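Local coordinates for protein 4-alpha-glucanotransferase (Corynebacterium glutamicum, PDB 5JJH) that is an amylomaltase, or disproportionating enzyme, combining a TIM-barrel family catalytic domain with an N-terminal beta-sandwich domain, at residues Arg458-Leu463 against Ile506-Gly511; Ile531-His536 against Thr555-His560. All coordinates share one frame; numbering follows the deposited sequence.

Interaction 1: Arg458-Leu463 against Ile506-Gly511; sequences RVDHVL and IGEDLG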
loop_
_atom_site.group_PDB
_atom_site.type_symbol
_atom_site.label_atom_id
_atom_site.label_comp_id
_atom_site.label_asym_id
_atom_site.label_seq_id
_atom_site.Cartn_x
_atom_site.Cartn_y
_atom_site.Cartn_z
ATOM N N ARG A 458 1.663 -2.416 -5.974
ATOM C CA ARG A 458 2.752 -1.574 -5.599
ATOM C C ARG A 458 2.614 -1.355 -4.098
ATOM O O ARG A 458 1.570 -0.825 -3.622
ATOM C CB ARG A 458 2.664 -0.247 -6.305
ATOM C CG ARG A 458 3.687 0.786 -5.846
ATOM C CD ARG A 458 3.483 2.075 -6.577
ATOM N NE ARG A 458 4.708 2.870 -6.458
ATOM C CZ ARG A 458 5.028 3.630 -5.408
ATOM N NH1 ARG A 458 6.201 4.297 -5.430
ATOM N NH2 ARG A 458 4.212 3.753 -4.394
ATOM N N VAL A 459 3.621 -1.801 -3.342
ATOM C CA VAL A 459 3.648 -1.693 -1.886
ATOM C C VAL A 459 4.375 -0.408 -1.485
ATOM O O VAL A 459 5.566 -0.289 -1.628
ATOM C CB VAL A 459 4.316 -2.963 -1.318
ATOM C CG1 VAL A 459 4.421 -2.922 0.187
ATOM C CG2 VAL A 459 3.527 -4.167 -1.789
ATOM N N ASP A 460 3.650 0.559 -0.977
ATOM C CA ASP A 460 4.229 1.761 -0.434
ATOM C C ASP A 460 5.072 1.409 0.787
ATOM O O ASP A 460 4.670 0.606 1.616
ATOM C CB ASP A 460 3.116 2.687 -0.019
ATOM C CG ASP A 460 3.612 4.060 0.368
ATOM O OD1 ASP A 460 4.541 4.531 -0.299
ATOM O OD2 ASP A 460 3.004 4.677 1.272
ATOM N N HIS A 461 6.224 2.055 0.905
ATOM C CA HIS A 461 7.105 1.867 2.050
ATOM C C HIS A 461 7.450 0.402 2.315
ATOM O O HIS A 461 7.103 -0.117 3.346
ATOM C CB HIS A 461 6.529 2.524 3.302
ATOM C CG HIS A 461 7.517 2.702 4.415
ATOM N ND1 HIS A 461 8.634 3.499 4.304
ATOM C CD2 HIS A 461 7.529 2.220 5.680
ATOM C CE1 HIS A 461 9.300 3.481 5.444
ATOM N NE2 HIS A 461 8.651 2.713 6.294
ATOM N N VAL A 462 8.066 -0.271 1.344
ATOM C CA VAL A 462 8.235 -1.737 1.470
ATOM C C VAL A 462 9.157 -2.118 2.622
ATOM O O VAL A 462 9.130 -3.242 3.128
ATOM C CB VAL A 462 8.707 -2.336 0.152
ATOM C CG1 VAL A 462 10.164 -2.090 -0.137
ATOM C CG2 VAL A 462 8.394 -3.808 0.086
ATOM N N LEU A 463 9.996 -1.164 3.056
ATOM C CA LEU A 463 10.875 -1.422 4.241
ATOM C C LEU A 463 10.103 -1.789 5.472
ATOM O O LEU A 463 10.600 -2.550 6.346
ATOM C CB LEU A 463 11.735 -0.213 4.524
ATOM C CG LEU A 463 12.734 -0.354 5.658
ATOM C CD1 LEU A 463 13.738 -1.448 5.422
ATOM C CD2 LEU A 463 13.472 0.961 5.918
ATOM N N ILE A 506 5.759 -4.830 -6.778
ATOM C CA ILE A 506 6.672 -3.724 -6.793
ATOM C C ILE A 506 6.736 -3.085 -5.415
ATOM O O ILE A 506 5.717 -2.812 -4.770
ATOM C CB ILE A 506 6.231 -2.691 -7.835
ATOM C CG1 ILE A 506 6.425 -3.276 -9.241
ATOM C CG2 ILE A 506 7.004 -1.404 -7.669
ATOM C CD1 ILE A 506 5.409 -2.749 -10.190
ATOM N N GLY A 507 7.965 -2.859 -4.936
ATOM C CA GLY A 507 8.190 -2.471 -3.595
ATOM C C GLY A 507 8.895 -1.175 -3.686
ATOM O O GLY A 507 9.918 -1.026 -4.414
ATOM N N GLU A 508 8.300 -0.180 -3.070
ATOM C CA GLU A 508 8.844 1.119 -3.206
ATOM C C GLU A 508 9.998 1.085 -2.259
ATOM O O GLU A 508 9.832 0.800 -1.082
ATOM C CB GLU A 508 7.798 2.185 -2.864
ATOM C CG GLU A 508 7.707 2.551 -1.406
ATOM C CD GLU A 508 8.487 3.786 -1.084
ATOM O OE1 GLU A 508 9.679 3.872 -1.438
ATOM O OE2 GLU A 508 7.885 4.664 -0.465
ATOM N N ASP A 509 11.171 1.354 -2.796
ATOM C CA ASP A 509 12.409 1.159 -2.064
ATOM C C ASP A 509 13.393 2.339 -2.191
ATOM O O ASP A 509 14.579 2.153 -2.407
ATOM C CB ASP A 509 13.062 -0.127 -2.546
ATOM C CG ASP A 509 13.491 -0.052 -3.982
ATOM O OD1 ASP A 509 13.132 0.916 -4.652
ATOM O OD2 ASP A 509 14.171 -0.985 -4.439
ATOM N N LEU A 510 12.861 3.550 -2.067
ATOM C CA LEU A 510 13.611 4.781 -2.316
ATOM C C LEU A 510 14.823 5.026 -1.401
ATOM O O LEU A 510 15.875 5.428 -1.883
ATOM C CB LEU A 510 12.662 5.989 -2.313
ATOM C CG LEU A 510 11.585 5.973 -3.397
ATOM C CD1 LEU A 510 11.004 7.351 -3.662
ATOM C CD2 LEU A 510 12.113 5.356 -4.679
ATOM N N GLY A 511 14.698 4.762 -0.105
ATOM C CA GLY A 511 15.826 4.895 0.816
ATOM C C GLY A 511 16.853 3.774 0.682
ATOM O O GLY A 511 16.509 2.763 0.098
HETATM O O HOH W 1 7.870 5.955 2.014
HETATM O O HOH W 2 10.612 1.443 1.701
#
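Glu508 meets residues 458-463 through both its backbone and its side chain. Glu508 CB lies over one face of the Arg458 guanidinium, 3.7 Å from Arg458 NH1. Further along, the carboxylate of Glu508 comes to rest beside that of Asp460. The two groups point the same way with their planes 23° apart, Asp460 OD1 lying 3.4 Å from Glu508 OE2. Leu510 N donates to Glu508 OE1 at 3.3 Å, nearly along the C-O axis, and a water donates to Glu508 OE2 at 2.8 Å.

Around this side chain the backbones run parallel. Val459 N gives Ile506 O a nearly straight bond of 2.7 Å, and Glu508 N returns one to Val459 O at 3.1 Å. Past the strand ends, Val462 N reaches Glu508 O at 3.2 Å, in the carbonyl plane; Val462 CG1 presses on the same oxygen, and Val462 CB packs on Gly507 CA. A second water joins Glu508 O to Leu463 N.

Further out, Arg458 has a long, weak ion pair with Asp386 on the next strand, and Trp425 meets the His461 ring edge-to-face. Strands 456-459 and 504-507 are neighbouring parallel strands of the TIM barrel, and the contact sits at their C-terminal ends, where enzymes of this fold carry their active sites.

Interaction 2: Ile531-His536 against Thr555-His560; sequences ILWFEH and TTVTTH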
loop_
_atom_site.group_PDB
_atom_site.type_symbol
_atom_site.label_atom_id
_atom_site.label_comp_id
_atom_site.label_asym_id
_atom_site.label_seq_id
_atom_site.Cartn_x
_atom_site.Cartn_y
_atom_site.Cartn_z
ATOM N N ILE A 531 13.367 6.108 -10.097
ATOM C CA ILE A 531 12.707 7.355 -10.511
ATOM C C ILE A 531 13.772 8.280 -11.123
ATOM O O ILE A 531 14.806 8.641 -10.468
ATOM C CB ILE A 531 11.992 8.045 -9.324
ATOM C CG1 ILE A 531 10.909 7.106 -8.767
ATOM C CG2 ILE A 531 11.265 9.293 -9.780
ATOM C CD1 ILE A 531 10.266 7.647 -7.468
ATOM N N LEU A 532 13.570 8.590 -12.404
ATOM C CA LEU A 532 14.665 9.195 -13.184
ATOM C C LEU A 532 15.299 10.411 -12.444
ATOM O O LEU A 532 16.504 10.475 -12.288
ATOM C CB LEU A 532 14.130 9.665 -14.550
ATOM C CG LEU A 532 15.100 10.559 -15.346
ATOM C CD1 LEU A 532 16.028 9.723 -16.135
ATOM C CD2 LEU A 532 14.378 11.464 -16.293
ATOM N N TRP A 533 14.472 11.312 -11.970
ATOM C CA TRP A 533 14.996 12.543 -11.302
ATOM C C TRP A 533 15.819 12.326 -10.063
ATOM O O TRP A 533 16.670 13.178 -9.733
ATOM C CB TRP A 533 13.887 13.497 -10.966
ATOM C CG TRP A 533 13.032 13.949 -12.070
ATOM C CD1 TRP A 533 11.673 13.809 -12.152
ATOM C CD2 TRP A 533 13.438 14.629 -13.260
ATOM N NE1 TRP A 533 11.207 14.370 -13.288
ATOM C CE2 TRP A 533 12.276 14.882 -14.002
ATOM C CE3 TRP A 533 14.682 15.027 -13.782
ATOM C CZ2 TRP A 533 12.310 15.543 -15.241
ATOM C CZ3 TRP A 533 14.723 15.657 -15.013
ATOM C CH2 TRP A 533 13.546 15.925 -15.734
ATOM N N PHE A 534 15.630 11.192 -9.390
ATOM C CA PHE A 534 16.407 10.847 -8.206
ATOM C C PHE A 534 17.590 9.952 -8.470
ATOM O O PHE A 534 18.349 9.701 -7.541
ATOM C CB PHE A 534 15.511 10.159 -7.167
ATOM C CG PHE A 534 14.269 10.928 -6.821
ATOM C CD1 PHE A 534 14.301 12.290 -6.627
ATOM C CD2 PHE A 534 13.051 10.264 -6.604
ATOM C CE1 PHE A 534 13.155 12.984 -6.274
ATOM C CE2 PHE A 534 11.895 10.966 -6.230
ATOM C CZ PHE A 534 11.945 12.337 -6.079
ATOM N N GLU A 535 17.827 9.446 -9.686
ATOM C CA GLU A 535 18.824 8.377 -9.848
ATOM C C GLU A 535 20.257 8.840 -10.102
ATOM O O GLU A 535 20.481 9.720 -10.995
ATOM C CB GLU A 535 18.470 7.464 -11.026
ATOM C CG GLU A 535 17.222 6.592 -10.894
ATOM C CD GLU A 535 17.167 5.764 -9.615
ATOM O OE1 GLU A 535 16.100 5.743 -8.921
ATOM O OE2 GLU A 535 18.187 5.159 -9.352
ATOM N N HIS A 536 21.225 8.216 -9.395
ATOM C CA HIS A 536 22.596 8.610 -9.441
ATOM C C HIS A 536 23.311 7.406 -9.888
ATOM O O HIS A 536 22.913 6.256 -9.563
ATOM C CB HIS A 536 23.126 9.110 -8.021
ATOM C CG HIS A 536 22.552 10.418 -7.597
ATOM N ND1 HIS A 536 23.215 11.614 -7.775
ATOM C CD2 HIS A 536 21.385 10.724 -6.989
ATOM C CE1 HIS A 536 22.457 12.607 -7.334
ATOM N NE2 HIS A 536 21.334 12.090 -6.859
ATOM N N THR A 555 10.684 1.299 -13.559
ATOM C CA THR A 555 11.347 2.592 -13.779
ATOM C C THR A 555 10.403 3.655 -14.348
ATOM O O THR A 555 9.637 3.367 -15.300
ATOM C CB THR A 555 12.547 2.369 -14.715
ATOM O OG1 THR A 555 13.473 1.573 -14.006
ATOM C CG2 THR A 555 13.227 3.641 -15.026
ATOM N N THR A 556 10.411 4.841 -13.763
ATOM C CA THR A 556 9.591 5.934 -14.233
ATOM C C THR A 556 10.407 7.188 -14.382
ATOM O O THR A 556 11.524 7.262 -13.880
ATOM C CB THR A 556 8.442 6.353 -13.251
ATOM O OG1 THR A 556 8.999 6.636 -11.937
ATOM C CG2 THR A 556 7.401 5.338 -13.232
ATOM N N VAL A 557 9.813 8.189 -15.056
ATOM C CA VAL A 557 10.410 9.506 -15.115
ATOM C C VAL A 557 10.067 10.224 -13.825
ATOM O O VAL A 557 10.898 10.896 -13.254
ATOM C CB VAL A 557 9.892 10.331 -16.324
ATOM C CG1 VAL A 557 10.312 11.764 -16.215
ATOM C CG2 VAL A 557 10.289 9.721 -17.664
ATOM N N THR A 558 8.813 10.097 -13.375
ATOM C CA THR A 558 8.276 10.936 -12.291
ATOM C C THR A 558 7.284 10.140 -11.434
ATOM O O THR A 558 7.192 8.937 -11.606
ATOM C CB THR A 558 7.657 12.235 -12.833
ATOM O OG1 THR A 558 7.471 13.171 -11.756
ATOM C CG2 THR A 558 6.373 11.978 -13.614
ATOM N N THR A 559 6.655 10.775 -10.449
ATOM C CA THR A 559 5.744 10.113 -9.524
ATOM C C THR A 559 4.695 11.104 -9.108
ATOM O O THR A 559 4.814 12.302 -9.349
ATOM C CB THR A 559 6.480 9.540 -8.263
ATOM O OG1 THR A 559 5.526 9.030 -7.353
ATOM C CG2 THR A 559 7.157 10.555 -7.526
ATOM N N HIS A 560 3.683 10.602 -8.444
ATOM C CA HIS A 560 2.568 11.463 -8.021
ATOM C C HIS A 560 3.020 12.463 -6.919
ATOM O O HIS A 560 2.310 13.440 -6.701
ATOM C CB HIS A 560 1.386 10.597 -7.538
ATOM C CG HIS A 560 1.742 9.751 -6.373
ATOM N ND1 HIS A 560 2.318 8.516 -6.517
ATOM C CD2 HIS A 560 1.743 10.014 -5.039
ATOM C CE1 HIS A 560 2.610 8.022 -5.324
ATOM N NE2 HIS A 560 2.307 8.933 -4.413
HETATM O O HOH W 3 8.271 15.234 -13.357
#
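A chi1 of -57° sets the Trp533 indole anti to its own carbonyl carbon and swings its pyrrole side to Val557, whose O lies 3.2 Å from Trp533 CD1. Val557 CG1, turned anti to its backbone N (chi1 169°), lies above the ring plane near its rim, 4.0 Å from Trp533 NE1. It is on the same side as Leu532 CD2, which Val557 CG1 touches at 4.1 Å. Thr558 CB stands at the indole edge near the ring plane. Trp533 NE1 donates to a water at 3.1 Å. The same water bonds to Thr558 OG1. Leu532 CD2 is offset toward the rim of the face it covers, and Tyr568 stacks on the indole.

The backbones make a single parallel bridge, Ile531 with Thr556, before they diverge: this is the C-terminal end of two adjacent TIM-barrel strands, 528-531 and 553-556, and the first of them gives way at once to a 3-10 turn. Leu532 N, at the start of the turn, donates to Thr556 O at 2.9 Å, the donor tilted from the carbonyl plane. Alongside, Ile531 CG1 lies 3.7 Å from Thr556 OG1, a hydroxyl that donates to Thr558 O and so ties down the bend after the strand. Ile531 CD1 reaches Thr559 CG2. Within 531-536, just after the 3-10 segment, Glu535 OE1 accepts from Ile531 N at 3.0 Å, while Glu535 OE2 forms a salt bridge with Arg544.

Interactions 1 and 2 join two pairs of strands in the same parallel barrel, their centres about 14 Å apart. Between them runs the boundary of strands 504-507 and 528-531, bridged by the backbone bond of Gly507 with Met527 and by Asp509 OD1, which accepts from Thr529 N. These two strands are the ends of the sheet order, so the Gly507 to Met527 bond joins them and closes the barrel. Direct packing crosses here as well: Leu510 CD1 of interaction 1 lies 3.9 Å from Ile531 CD1 of interaction 2. Tyr235 gives a further connection, touching Asp460 and meeting the His560 ring with nearly parallel planes.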